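Local coordinates for Blr3880 protein (Bradyrhizobium japonicum, PDB 2OOD) that probably catalyses the zinc-dependent hydrolytic deamination of guanine to xanthine and ammonia in guanine degradation, at residues D393-F398 with E403-A408; T132-A137 with L389-K394; W98-I103 with N170-F175; A162-I167 with R184-L189. One frame throughout, in Å; residues are numbered along the deposited sequence.

Contact 1: residues D393-F398 with E403-A408; sequences DKLGNF and EADFVA
The loop that follows helix 383-388 folds back on the chain entering strand 406-409, where Lys394 O takes the backbone N-H of Glu403 at 2.8 Å in a fairly straight bond (N-H...O 159°). Glu403 lays its extended chain beside this carbonyl, with CG 3.6 Å from Lys394 O. Its carboxylate stays 4.3 Å from Lys394 NZ when measured at OE2, short of a salt bridge, and OE1 instead pairs with Arg198 and Arg159. Strand 406-409 lies antiparallel between strand 70-81 and strand 453-458, and the turn leads the chain from helix 383-388 back into this sheet. Leu395 reaches over with CD2, which packs 3.6 Å from Asp405 OD2, whose charge is paired with Arg198. One water donates to both Asn397 O and Glu403 O, bridging the backbones. Farther along, the Phe398 ring presents its edge to Phe406: Phe398 CE1 lies 3.9 Å from Phe406 CB, and the backbone N-H of Phe398 bonds Asp14 OD2.

Contact 2: residues T132-A137 with L389-K394; sequences TTTCQA and LYIDDK
Thr134 meets Ile391 methyl to methyl: its CG2 and Ile391 CD1 approach tip to tip at 4.0 Å. The threonine methyl is anti to the backbone N and its hydroxyl sits beside that N (chi1 -57°), an arrangement that turns the methyl, not OG1, to the isoleucine. On the other side Ile391 sends CG1 between its own N and carbonyl carbon (chi1 54°) and then runs straight on, which carries CD1 out to the strand. Two residues along the strand, Gln136 extends its chain toward the loop, and its terminal amide crosses the end of Leu389 beside CD2; the amide carbon CD lies 3.7 Å from that methyl. No hydrogen bond joins the two segments, and the backbones stay well apart, with CA of Thr134 and CA of Ile391 10.2 Å from each other. The loop holds its own shape: Tyr390, with positive phi, closes helix 383-388 in a Schellman motif, and Lys394 N bonds Ile391 O at 3.1 Å. Around the contact, Leu389 also packs on Ile76 and Ile391 on Trp230, whose NE1 bonds Leu389 O. Strand 132-138 runs parallel to strand 70-81, and the side chain of Gln136 is about 10 Å from the zinc ion. A loop whose Leu389 and Ile391 pack against side chains of the barrel strands fits the TIM-barrel fold of the amidohydrolases.

Contact 3: residues W98-I103 with N170-F175; sequences WLQKSI and NAPAEF. With GUN (guanine), chain C.
Van der Waals contact alone joins the two segments, and it is carried by Gln100 on helix 95-107. Its chain bends at chi2 (59°), bringing the amide up to the loop, where NE2 is 3.6 Å from Pro172 CD and 3.7 Å from Ala171 CA. The glutamine and proline side chains run past each other in opposite directions. Among polar groups, Gln100 NE2 also comes within 3.6 Å of Asn170 O, but no hydrogen bond forms; Asn170 directs its own ND2 to Phe209 O. The remaining contacts belong to guanine, on another side of the helix. Trp98 turns a ring edge to the base, CZ3 being 3.2 Å from guanine O6, while Ile103 CD1 lies over one ring face. Leu99 brings its methyls beside N7. From the same helix, Tyr104 touches Leu99, Ala171 and Pro172 and meets the Phe175 ring. With no directional bond between these two segments, they meet by shape, and the loop's hydrogen bonds go to other partners, whereas the same helix lines the guanine pocket with carbon atoms.

Contact 4: residues A162-I167 with R184-L189; sequences AGLTGI and RDSKRL
The backbone of 162-167, along the broken strand 160-166, passes helix 179-193 with Leu164 and Ser186 as the nearest pair, their CA atoms 6.0 Å apart, and no direct hydrogen bond links the two. Leu164 does most of the touching. Its CG is anti to the backbone N (chi1 -177°), which extends the branched end over the first turn of the segment 184-189: CD2 crosses Asp185 at CB, 3.5 Å away, and lies near Ser186 OG. The leucine's CB meets CD1 of Leu189, one turn farther along, at 3.8 Å. Both Ser186 and Leu189 also pack against Tyr201 of the next strand. A water donates to Leu164 O (2.8 Å) and to Ser186 OG (2.9 Å), and OG is bonded to Phe182 O within the helix as well. Beyond the leucine, the Asp185 carboxylate is gripped side-on by its neighbour Arg184. NE and NH2 both reach OD1, each at 3.0 Å and from the same face of the carboxylate, and this oxygen lies close to the guanidinium plane. The strand, the helix and strand 199-205 form a beta-alpha-beta unit of the barrel. The joint is thus mainly apolar, with a single water serving the strand carbonyl; the buried aspartate is paired with Arg184 of the same helix, which would probably help keep it ionised without any polar partner from the strand segment.

From the N terminus, the chain first passes helix segment 98-103 and then strand segment 132-137, which open contacts 3 and 2. Strand segment 162-167 follows, and contact 3 closes at 170-175 before contact 4 does at 184-189, so these two cross; they touch through Phe175 and Ile167. Contact 2 closes only at 389-394, some 250 residues on, and its loop encloses contact 4 while crossing contact 3. Contact 1 comes last, a short turn starting on residues 393-394 that contact 2 also uses, with Leu395 reaching Thr134. Contacts 2 and 4 lie on neighbouring parallel barrel strands; contacts 1 and 3 sit on opposite sides of the chain's centre.

Contact 1: residues D393-F398 with E403-A408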
loop_
_atom_site.group_PDB
_atom_site.type_symbol
_atom_site.label_atom_id
_atom_site.label_comp_id
_atom_site.label_asym_id
_atom_site.label_seq_id
_atom_site.Cartn_x
_atom_site.Cartn_y
_atom_site.Cartn_z
ATOM N N ASP A 393 -13.076 -25.487 12.102
ATOM C CA ASP A 393 -13.056 -26.593 13.046
ATOM C C ASP A 393 -11.594 -26.999 13.233
ATOM O O ASP A 393 -11.207 -27.476 14.298
ATOM C CB ASP A 393 -13.888 -27.771 12.527
ATOM C CG ASP A 393 -13.434 -28.254 11.162
ATOM O OD1 ASP A 393 -13.111 -27.401 10.303
ATOM O OD2 ASP A 393 -13.418 -29.489 10.937
ATOM N N LYS A 394 -10.780 -26.774 12.202
ATOM C CA LYS A 394 -9.358 -27.098 12.248
ATOM C C LYS A 394 -8.446 -25.897 12.557
ATOM O O LYS A 394 -7.423 -26.052 13.223
ATOM C CB LYS A 394 -8.909 -27.727 10.923
ATOM C CG LYS A 394 -9.613 -29.025 10.545
ATOM C CD LYS A 394 -9.416 -30.106 11.610
ATOM C CE LYS A 394 -9.930 -31.489 11.153
ATOM N NZ LYS A 394 -9.045 -32.154 10.135
ATOM N N LEU A 395 -8.809 -24.705 12.087
ATOM C CA LEU A 395 -7.973 -23.520 12.303
ATOM C C LEU A 395 -8.760 -22.301 12.759
ATOM O O LEU A 395 -9.977 -22.368 12.929
ATOM C CB LEU A 395 -7.246 -23.168 11.005
ATOM C CG LEU A 395 -6.294 -24.221 10.436
ATOM C CD1 LEU A 395 -5.990 -23.920 8.979
ATOM C CD2 LEU A 395 -5.032 -24.251 11.279
ATOM N N GLY A 396 -8.064 -21.184 12.956
ATOM C CA GLY A 396 -8.752 -19.970 13.353
ATOM C C GLY A 396 -8.279 -19.322 14.630
ATOM O O GLY A 396 -8.194 -18.095 14.720
ATOM N N ASN A 397 -7.998 -20.141 15.635
ATOM C CA ASN A 397 -7.519 -19.640 16.912
ATOM C C ASN A 397 -6.828 -20.744 17.691
ATOM O O ASN A 397 -6.727 -21.874 17.229
ATOM C CB ASN A 397 -8.663 -19.027 17.733
ATOM C CG ASN A 397 -9.811 -20.002 17.993
ATOM O OD1 ASN A 397 -9.768 -21.166 17.600
ATOM N ND2 ASN A 397 -10.849 -19.516 18.668
ATOM N N PHE A 398 -6.356 -20.408 18.881
ATOM C CA PHE A 398 -5.643 -21.350 19.714
ATOM C C PHE A 398 -6.499 -22.270 20.586
ATOM O O PHE A 398 -6.074 -22.684 21.662
ATOM C CB PHE A 398 -4.664 -20.573 20.575
ATOM C CG PHE A 398 -3.709 -19.735 19.782
ATOM C CD1 PHE A 398 -3.010 -20.282 18.705
ATOM C CD2 PHE A 398 -3.479 -18.407 20.119
ATOM C CE1 PHE A 398 -2.093 -19.515 17.979
ATOM C CE2 PHE A 398 -2.562 -17.634 19.395
ATOM C CZ PHE A 398 -1.873 -18.193 18.328
ATOM N N GLU A 403 -5.370 -27.285 14.764
ATOM C CA GLU A 403 -4.020 -27.475 14.282
ATOM C C GLU A 403 -3.181 -26.262 14.689
ATOM O O GLU A 403 -3.648 -25.126 14.650
ATOM C CB GLU A 403 -4.077 -27.692 12.774
ATOM C CG GLU A 403 -5.132 -28.734 12.434
ATOM C CD GLU A 403 -5.167 -29.114 10.977
ATOM O OE1 GLU A 403 -5.140 -28.208 10.122
ATOM O OE2 GLU A 403 -5.236 -30.326 10.685
ATOM N N ALA A 404 -1.945 -26.514 15.103
ATOM C CA ALA A 404 -1.070 -25.455 15.578
ATOM C C ALA A 404 -0.252 -24.693 14.550
ATOM O O ALA A 404 0.955 -24.890 14.452
ATOM C CB ALA A 404 -0.147 -26.009 16.649
ATOM N N ASP A 405 -0.902 -23.826 13.780
ATOM C CA ASP A 405 -0.190 -22.994 12.810
ATOM C C ASP A 405 -0.148 -21.629 13.472
ATOM O O ASP A 405 -1.171 -21.158 13.950
ATOM C CB ASP A 405 -0.956 -22.882 11.491
ATOM C CG ASP A 405 -1.018 -24.190 10.738
ATOM O OD1 ASP A 405 -0.299 -25.125 11.133
ATOM O OD2 ASP A 405 -1.776 -24.283 9.747
ATOM N N PHE A 406 1.013 -20.994 13.537
ATOM C CA PHE A 406 1.056 -19.680 14.155
ATOM C C PHE A 406 2.220 -18.824 13.709
ATOM O O PHE A 406 3.159 -19.309 13.083
ATOM C CB PHE A 406 1.022 -19.799 15.685
ATOM C CG PHE A 406 2.092 -20.684 16.265
ATOM C CD1 PHE A 406 3.291 -20.144 16.725
ATOM C CD2 PHE A 406 1.904 -22.063 16.354
ATOM C CE1 PHE A 406 4.285 -20.970 17.266
ATOM C CE2 PHE A 406 2.896 -22.887 16.893
ATOM C CZ PHE A 406 4.082 -22.337 17.346
ATOM N N VAL A 407 2.140 -17.539 14.030
ATOM C CA VAL A 407 3.160 -16.585 13.636
ATOM C C VAL A 407 3.614 -15.724 14.801
ATOM O O VAL A 407 2.807 -15.276 15.609
ATOM C CB VAL A 407 2.624 -15.648 12.513
ATOM C CG1 VAL A 407 3.594 -14.515 12.259
ATOM C CG2 VAL A 407 2.409 -16.434 11.231
ATOM N N ALA A 408 4.914 -15.499 14.891
ATOM C CA ALA A 408 5.445 -14.656 15.941
ATOM C C ALA A 408 5.704 -13.301 15.296
ATOM O O ALA A 408 6.595 -13.164 14.455
ATOM C CB ALA A 408 6.729 -15.242 16.491
HETATM O O HOH W 1 -5.323 -22.569 14.592
#

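Contact 2: residues T132-A137 with L389-K394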
loop_
_atom_site.group_PDB
_atom_site.type_symbol
_atom_site.label_atom_id
_atom_site.label_comp_id
_atom_site.label_asym_id
_atom_site.label_seq_id
_atom_site.Cartn_x
_atom_site.Cartn_y
_atom_site.Cartn_z
ATOM N N THR A 132 1.572 -16.328 6.022
ATOM C CA THR A 132 0.452 -17.159 5.582
ATOM C C THR A 132 0.777 -18.633 5.709
ATOM O O THR A 132 1.742 -19.107 5.124
ATOM C CB THR A 132 0.078 -16.892 4.105
ATOM O OG1 THR A 132 -0.355 -15.536 3.953
ATOM C CG2 THR A 132 -1.042 -17.815 3.666
ATOM N N THR A 133 -0.039 -19.354 6.467
ATOM C CA THR A 133 0.161 -20.780 6.659
ATOM C C THR A 133 -0.881 -21.608 5.910
ATOM O O THR A 133 -0.666 -22.789 5.650
ATOM C CB THR A 133 0.106 -21.148 8.148
ATOM O OG1 THR A 133 -1.134 -20.709 8.706
ATOM C CG2 THR A 133 1.240 -20.500 8.892
ATOM N N THR A 134 -2.007 -20.986 5.564
ATOM C CA THR A 134 -3.086 -21.664 4.839
ATOM C C THR A 134 -3.605 -20.768 3.720
ATOM O O THR A 134 -3.774 -19.562 3.909
ATOM C CB THR A 134 -4.267 -22.011 5.777
ATOM O OG1 THR A 134 -3.800 -22.830 6.862
ATOM C CG2 THR A 134 -5.354 -22.750 5.018
ATOM N N CYS A 135 -3.866 -21.353 2.555
ATOM C CA CYS A 135 -4.355 -20.575 1.421
ATOM C C CYS A 135 -5.235 -21.376 0.463
ATOM O O CYS A 135 -5.110 -22.593 0.353
ATOM C CB CYS A 135 -3.173 -19.997 0.634
ATOM S SG CYS A 135 -2.244 -21.232 -0.328
ATOM N N GLN A 136 -6.140 -20.679 -0.218
ATOM C CA GLN A 136 -7.011 -21.295 -1.207
ATOM C C GLN A 136 -6.417 -20.810 -2.520
ATOM O O GLN A 136 -6.572 -19.650 -2.886
ATOM C CB GLN A 136 -8.445 -20.803 -1.048
ATOM C CG GLN A 136 -9.391 -21.346 -2.098
ATOM C CD GLN A 136 -10.832 -21.104 -1.743
ATOM O OE1 GLN A 136 -11.205 -19.998 -1.374
ATOM N NE2 GLN A 136 -11.656 -22.138 -1.854
ATOM N N ALA A 137 -5.735 -21.706 -3.227
ATOM C CA ALA A 137 -5.054 -21.334 -4.456
ATOM C C ALA A 137 -5.624 -21.732 -5.805
ATOM O O ALA A 137 -6.149 -22.830 -5.994
ATOM C CB ALA A 137 -3.618 -21.809 -4.381
ATOM N N LEU A 389 -13.964 -19.958 5.057
ATOM C CA LEU A 389 -13.497 -21.067 4.231
ATOM C C LEU A 389 -13.999 -22.402 4.785
ATOM O O LEU A 389 -13.667 -23.470 4.268
ATOM C CB LEU A 389 -11.965 -21.075 4.162
ATOM C CG LEU A 389 -11.318 -20.044 3.234
ATOM C CD1 LEU A 389 -9.805 -20.084 3.382
ATOM C CD2 LEU A 389 -11.725 -20.340 1.800
ATOM N N TYR A 390 -14.804 -22.334 5.839
ATOM C CA TYR A 390 -15.353 -23.531 6.454
ATOM C C TYR A 390 -14.290 -24.505 6.922
ATOM O O TYR A 390 -14.398 -25.702 6.679
ATOM C CB TYR A 390 -16.298 -24.235 5.485
ATOM C CG TYR A 390 -17.643 -23.563 5.378
ATOM C CD1 TYR A 390 -18.630 -23.787 6.327
ATOM C CD2 TYR A 390 -17.925 -22.690 4.336
ATOM C CE1 TYR A 390 -19.872 -23.160 6.241
ATOM C CE2 TYR A 390 -19.166 -22.052 4.242
ATOM C CZ TYR A 390 -20.137 -22.292 5.195
ATOM O OH TYR A 390 -21.374 -21.664 5.094
ATOM N N ILE A 391 -13.257 -23.985 7.576
ATOM C CA ILE A 391 -12.185 -24.811 8.112
ATOM C C ILE A 391 -11.920 -24.327 9.530
ATOM O O ILE A 391 -10.837 -24.519 10.078
ATOM C CB ILE A 391 -10.880 -24.695 7.285
ATOM C CG1 ILE A 391 -10.456 -23.236 7.156
ATOM C CG2 ILE A 391 -11.067 -25.316 5.923
ATOM C CD1 ILE A 391 -9.130 -23.058 6.445
ATOM N N ASP A 392 -12.930 -23.692 10.118
ATOM C CA ASP A 392 -12.805 -23.159 11.464
ATOM C C ASP A 392 -12.816 -24.256 12.520
ATOM O O ASP A 392 -12.591 -23.993 13.704
ATOM C CB ASP A 392 -13.908 -22.130 11.738
ATOM C CG ASP A 392 -15.293 -22.670 11.470
ATOM O OD1 ASP A 392 -15.548 -23.135 10.341
ATOM O OD2 ASP A 392 -16.131 -22.620 12.391
ATOM N N ASP A 393 -13.076 -25.487 12.102
ATOM C CA ASP A 393 -13.056 -26.593 13.046
ATOM C C ASP A 393 -11.594 -26.999 13.233
ATOM O O ASP A 393 -11.207 -27.476 14.298
ATOM C CB ASP A 393 -13.888 -27.771 12.527
ATOM C CG ASP A 393 -13.434 -28.254 11.162
ATOM O OD1 ASP A 393 -13.111 -27.401 10.303
ATOM O OD2 ASP A 393 -13.418 -29.489 10.937
ATOM N N LYS A 394 -10.780 -26.774 12.202
ATOM C CA LYS A 394 -9.358 -27.098 12.248
ATOM C C LYS A 394 -8.446 -25.897 12.557
ATOM O O LYS A 394 -7.423 -26.052 13.223
ATOM C CB LYS A 394 -8.909 -27.727 10.923
ATOM C CG LYS A 394 -9.613 -29.025 10.545
ATOM C CD LYS A 394 -9.416 -30.106 11.610
ATOM C CE LYS A 394 -9.930 -31.489 11.153
ATOM N NZ LYS A 394 -9.045 -32.154 10.135
#

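Contact 3: residues W98-I103 with N170-F175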
loop_
_atom_site.group_PDB
_atom_site.type_symbol
_atom_site.label_atom_id
_atom_site.label_comp_id
_atom_site.label_asym_id
_atom_site.label_seq_id
_atom_site.Cartn_x
_atom_site.Cartn_y
_atom_site.Cartn_z
ATOM N N TRP A 98 -5.276 -7.363 -19.175
ATOM C CA TRP A 98 -4.148 -7.806 -18.359
ATOM C C TRP A 98 -4.012 -9.338 -18.367
ATOM O O TRP A 98 -2.902 -9.857 -18.469
ATOM C CB TRP A 98 -4.340 -7.270 -16.935
ATOM C CG TRP A 98 -3.516 -7.906 -15.862
ATOM C CD1 TRP A 98 -2.213 -7.641 -15.559
ATOM C CD2 TRP A 98 -3.972 -8.852 -14.888
ATOM N NE1 TRP A 98 -1.833 -8.357 -14.446
ATOM C CE2 TRP A 98 -2.896 -9.106 -14.018
ATOM C CE3 TRP A 98 -5.191 -9.505 -14.666
ATOM C CZ2 TRP A 98 -3.004 -9.991 -12.940
ATOM C CZ3 TRP A 98 -5.302 -10.384 -13.595
ATOM C CH2 TRP A 98 -4.213 -10.617 -12.744
ATOM N N LEU A 99 -5.130 -10.057 -18.266
ATOM C CA LEU A 99 -5.087 -11.520 -18.292
ATOM C C LEU A 99 -4.441 -11.957 -19.598
ATOM O O LEU A 99 -3.541 -12.792 -19.616
ATOM C CB LEU A 99 -6.499 -12.127 -18.215
ATOM C CG LEU A 99 -7.285 -12.124 -16.898
ATOM C CD1 LEU A 99 -8.706 -12.610 -17.154
ATOM C CD2 LEU A 99 -6.602 -13.012 -15.874
ATOM N N GLN A 100 -4.911 -11.376 -20.694
ATOM C CA GLN A 100 -4.404 -11.701 -22.025
ATOM C C GLN A 100 -2.929 -11.320 -22.184
ATOM O O GLN A 100 -2.110 -12.122 -22.627
ATOM C CB GLN A 100 -5.243 -10.969 -23.083
ATOM C CG GLN A 100 -5.968 -11.868 -24.088
ATOM C CD GLN A 100 -6.945 -12.845 -23.445
ATOM O OE1 GLN A 100 -7.804 -12.463 -22.646
ATOM N NE2 GLN A 100 -6.824 -14.115 -23.811
ATOM N N LYS A 101 -2.593 -10.093 -21.802
ATOM C CA LYS A 101 -1.229 -9.605 -21.944
ATOM C C LYS A 101 -0.157 -10.154 -21.004
ATOM O O LYS A 101 0.937 -10.507 -21.458
ATOM C CB LYS A 101 -1.203 -8.072 -21.852
ATOM C CG LYS A 101 0.218 -7.506 -21.914
ATOM C CD LYS A 101 0.272 -5.983 -21.731
ATOM C CE LYS A 101 1.729 -5.479 -21.778
ATOM N NZ LYS A 101 1.849 -3.985 -21.645
ATOM N N SER A 102 -0.452 -10.247 -19.709
ATOM C CA SER A 102 0.565 -10.680 -18.753
ATOM C C SER A 102 0.415 -11.998 -17.992
ATOM O O SER A 102 1.407 -12.572 -17.539
ATOM C CB SER A 102 0.760 -9.566 -17.731
ATOM O OG SER A 102 0.766 -8.305 -18.370
ATOM N N ILE A 103 -0.806 -12.485 -17.846
ATOM C CA ILE A 103 -1.015 -13.693 -17.069
ATOM C C ILE A 103 -0.948 -15.029 -17.812
ATOM O O ILE A 103 -0.185 -15.908 -17.435
ATOM C CB ILE A 103 -2.348 -13.565 -16.267
ATOM C CG1 ILE A 103 -2.080 -12.845 -14.940
ATOM C CG2 ILE A 103 -2.940 -14.932 -15.976
ATOM C CD1 ILE A 103 -1.103 -11.684 -15.024
ATOM N N ASN A 170 -12.637 -17.354 -24.002
ATOM C CA ASN A 170 -11.859 -16.137 -23.825
ATOM C C ASN A 170 -10.416 -16.263 -23.331
ATOM O O ASN A 170 -9.963 -15.453 -22.516
ATOM C CB ASN A 170 -12.633 -15.181 -22.907
ATOM C CG ASN A 170 -13.939 -14.700 -23.531
ATOM O OD1 ASN A 170 -13.947 -14.219 -24.665
ATOM N ND2 ASN A 170 -15.043 -14.817 -22.791
ATOM N N ALA A 171 -9.693 -17.261 -23.829
ATOM C CA ALA A 171 -8.292 -17.457 -23.455
ATOM C C ALA A 171 -7.586 -18.171 -24.602
ATOM O O ALA A 171 -8.231 -18.829 -25.412
ATOM C CB ALA A 171 -8.193 -18.282 -22.184
ATOM N N PRO A 172 -6.249 -18.054 -24.687
ATOM C CA PRO A 172 -5.512 -18.718 -25.771
ATOM C C PRO A 172 -5.935 -20.179 -25.956
ATOM O O PRO A 172 -6.327 -20.855 -24.996
ATOM C CB PRO A 172 -4.058 -18.580 -25.331
ATOM C CG PRO A 172 -4.060 -17.267 -24.610
ATOM C CD PRO A 172 -5.325 -17.359 -23.775
ATOM N N ALA A 173 -5.861 -20.663 -27.192
ATOM C CA ALA A 173 -6.255 -22.035 -27.488
ATOM C C ALA A 173 -5.332 -23.053 -26.820
ATOM O O ALA A 173 -5.790 -24.111 -26.364
ATOM C CB ALA A 173 -6.275 -22.256 -28.997
ATOM N N GLU A 174 -4.037 -22.740 -26.760
ATOM C CA GLU A 174 -3.079 -23.655 -26.141
ATOM C C GLU A 174 -3.211 -23.684 -24.622
ATOM O O GLU A 174 -2.667 -24.578 -23.961
ATOM C CB GLU A 174 -1.633 -23.286 -26.517
ATOM C CG GLU A 174 -1.209 -21.884 -26.121
ATOM C CD GLU A 174 -1.545 -20.842 -27.196
ATOM O OE1 GLU A 174 -2.583 -21.011 -27.904
ATOM O OE2 GLU A 174 -0.767 -19.855 -27.313
ATOM N N PHE A 175 -3.937 -22.714 -24.068
ATOM C CA PHE A 175 -4.132 -22.646 -22.625
ATOM C C PHE A 175 -5.467 -23.211 -22.150
ATOM O O PHE A 175 -5.546 -23.767 -21.063
ATOM C CB PHE A 175 -4.007 -21.204 -22.124
ATOM C CG PHE A 175 -4.076 -21.082 -20.624
ATOM C CD1 PHE A 175 -3.024 -21.533 -19.827
ATOM C CD2 PHE A 175 -5.203 -20.548 -20.001
ATOM C CE1 PHE A 175 -3.097 -21.457 -18.422
ATOM C CE2 PHE A 175 -5.285 -20.468 -18.593
ATOM C CZ PHE A 175 -4.230 -20.923 -17.809
HETATM N N9 GUN C . -10.506 -14.468 -12.986
HETATM C C8 GUN C . -10.647 -14.022 -14.258
HETATM N N7 GUN C . -10.079 -12.860 -14.403
HETATM C C5 GUN C . -9.523 -12.479 -13.233
HETATM C C6 GUN C . -8.785 -11.331 -12.792
HETATM O O6 GUN C . -8.512 -10.402 -13.561
HETATM N N1 GUN C . -8.365 -11.299 -11.464
HETATM C C2 GUN C . -8.657 -12.340 -10.596
HETATM N N2 GUN C . -8.218 -12.289 -9.282
HETATM N N3 GUN C . -9.339 -13.399 -10.994
HETATM C C4 GUN C . -9.792 -13.508 -12.286
#

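Contact 4: residues A162-I167 with R184-L189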
loop_
_atom_site.group_PDB
_atom_site.type_symbol
_atom_site.label_atom_id
_atom_site.label_comp_id
_atom_site.label_asym_id
_atom_site.label_seq_id
_atom_site.Cartn_x
_atom_site.Cartn_y
_atom_site.Cartn_z
ATOM N N ALA A 162 -7.020 -26.246 -2.939
ATOM C CA ALA A 162 -6.620 -26.007 -4.320
ATOM C C ALA A 162 -7.314 -26.953 -5.294
ATOM O O ALA A 162 -8.061 -27.843 -4.888
ATOM C CB ALA A 162 -5.111 -26.130 -4.451
ATOM N N GLY A 163 -7.072 -26.753 -6.584
ATOM C CA GLY A 163 -7.689 -27.610 -7.574
ATOM C C GLY A 163 -7.408 -27.185 -8.996
ATOM O O GLY A 163 -6.897 -26.093 -9.236
ATOM N N LEU A 164 -7.736 -28.059 -9.941
ATOM C CA LEU A 164 -7.533 -27.776 -11.357
ATOM C C LEU A 164 -8.423 -26.598 -11.745
ATOM O O LEU A 164 -9.642 -26.659 -11.599
ATOM C CB LEU A 164 -7.898 -29.000 -12.199
ATOM C CG LEU A 164 -7.666 -28.875 -13.706
ATOM C CD1 LEU A 164 -6.182 -28.713 -13.998
ATOM C CD2 LEU A 164 -8.216 -30.098 -14.391
ATOM N N THR A 165 -7.810 -25.529 -12.238
ATOM C CA THR A 165 -8.549 -24.334 -12.630
ATOM C C THR A 165 -8.989 -24.381 -14.092
ATOM O O THR A 165 -8.230 -24.006 -14.983
ATOM C CB THR A 165 -7.688 -23.080 -12.404
ATOM O OG1 THR A 165 -7.330 -22.998 -11.019
ATOM C CG2 THR A 165 -8.445 -21.830 -12.808
ATOM N N GLY A 166 -10.219 -24.834 -14.333
ATOM C CA GLY A 166 -10.728 -24.936 -15.693
ATOM C C GLY A 166 -11.029 -23.610 -16.373
ATOM O O GLY A 166 -11.595 -22.705 -15.762
ATOM N N ILE A 167 -10.644 -23.492 -17.639
ATOM C CA ILE A 167 -10.878 -22.281 -18.416
ATOM C C ILE A 167 -11.318 -22.764 -19.796
ATOM O O ILE A 167 -10.611 -23.514 -20.474
ATOM C CB ILE A 167 -9.600 -21.400 -18.503
ATOM C CG1 ILE A 167 -9.862 -20.165 -19.363
ATOM C CG2 ILE A 167 -8.444 -22.197 -19.053
ATOM C CD1 ILE A 167 -10.676 -19.110 -18.668
ATOM N N ARG A 184 -12.473 -35.074 -16.258
ATOM C CA ARG A 184 -11.619 -36.243 -16.115
ATOM C C ARG A 184 -10.497 -35.955 -15.118
ATOM O O ARG A 184 -10.381 -36.630 -14.092
ATOM C CB ARG A 184 -11.027 -36.610 -17.474
ATOM C CG ARG A 184 -10.222 -37.902 -17.500
ATOM C CD ARG A 184 -9.372 -37.938 -18.766
ATOM N NE ARG A 184 -8.416 -36.828 -18.769
ATOM C CZ ARG A 184 -7.747 -36.411 -19.840
ATOM N NH1 ARG A 184 -7.931 -37.010 -21.015
ATOM N NH2 ARG A 184 -6.888 -35.398 -19.736
ATOM N N ASP A 185 -9.688 -34.939 -15.417
ATOM C CA ASP A 185 -8.573 -34.574 -14.547
ATOM C C ASP A 185 -8.996 -34.172 -13.134
ATOM O O ASP A 185 -8.378 -34.605 -12.157
ATOM C CB ASP A 185 -7.743 -33.459 -15.180
ATOM C CG ASP A 185 -7.170 -33.857 -16.530
ATOM O OD1 ASP A 185 -6.955 -35.065 -16.760
ATOM O OD2 ASP A 185 -6.919 -32.960 -17.363
ATOM N N SER A 186 -10.042 -33.355 -13.010
ATOM C CA SER A 186 -10.507 -32.934 -11.687
ATOM C C SER A 186 -10.907 -34.146 -10.860
ATOM O O SER A 186 -10.664 -34.201 -9.652
ATOM C CB SER A 186 -11.710 -31.992 -11.802
ATOM O OG SER A 186 -11.333 -30.758 -12.385
ATOM N N LYS A 187 -11.524 -35.115 -11.533
ATOM C CA LYS A 187 -11.993 -36.337 -10.893
ATOM C C LYS A 187 -10.793 -37.123 -10.363
ATOM O O LYS A 187 -10.825 -37.676 -9.255
ATOM C CB LYS A 187 -12.779 -37.173 -11.910
ATOM C CG LYS A 187 -13.730 -38.181 -11.292
ATOM C CD LYS A 187 -14.931 -37.494 -10.641
ATOM C CE LYS A 187 -15.780 -38.488 -9.826
ATOM N NZ LYS A 187 -16.277 -39.649 -10.631
ATOM N N ARG A 188 -9.732 -37.162 -11.161
ATOM C CA ARG A 188 -8.523 -37.870 -10.775
ATOM C C ARG A 188 -7.862 -37.181 -9.589
ATOM O O ARG A 188 -7.503 -37.829 -8.603
ATOM C CB ARG A 188 -7.540 -37.913 -11.952
ATOM C CG ARG A 188 -6.196 -38.540 -11.617
ATOM C CD ARG A 188 -5.389 -38.806 -12.874
ATOM N NE ARG A 188 -4.886 -37.579 -13.484
ATOM C CZ ARG A 188 -3.999 -36.766 -12.911
ATOM N NH1 ARG A 188 -3.514 -37.044 -11.702
ATOM N NH2 ARG A 188 -3.584 -35.676 -13.551
ATOM N N LEU A 189 -7.716 -35.861 -9.693
ATOM C CA LEU A 189 -7.075 -35.073 -8.651
ATOM C C LEU A 189 -7.823 -35.130 -7.328
ATOM O O LEU A 189 -7.202 -35.118 -6.262
ATOM C CB LEU A 189 -6.914 -33.626 -9.119
ATOM C CG LEU A 189 -6.071 -33.476 -10.388
ATOM C CD1 LEU A 189 -6.081 -32.031 -10.835
ATOM C CD2 LEU A 189 -4.653 -33.954 -10.133
HETATM O O HOH W 2 -11.277 -28.658 -10.442
#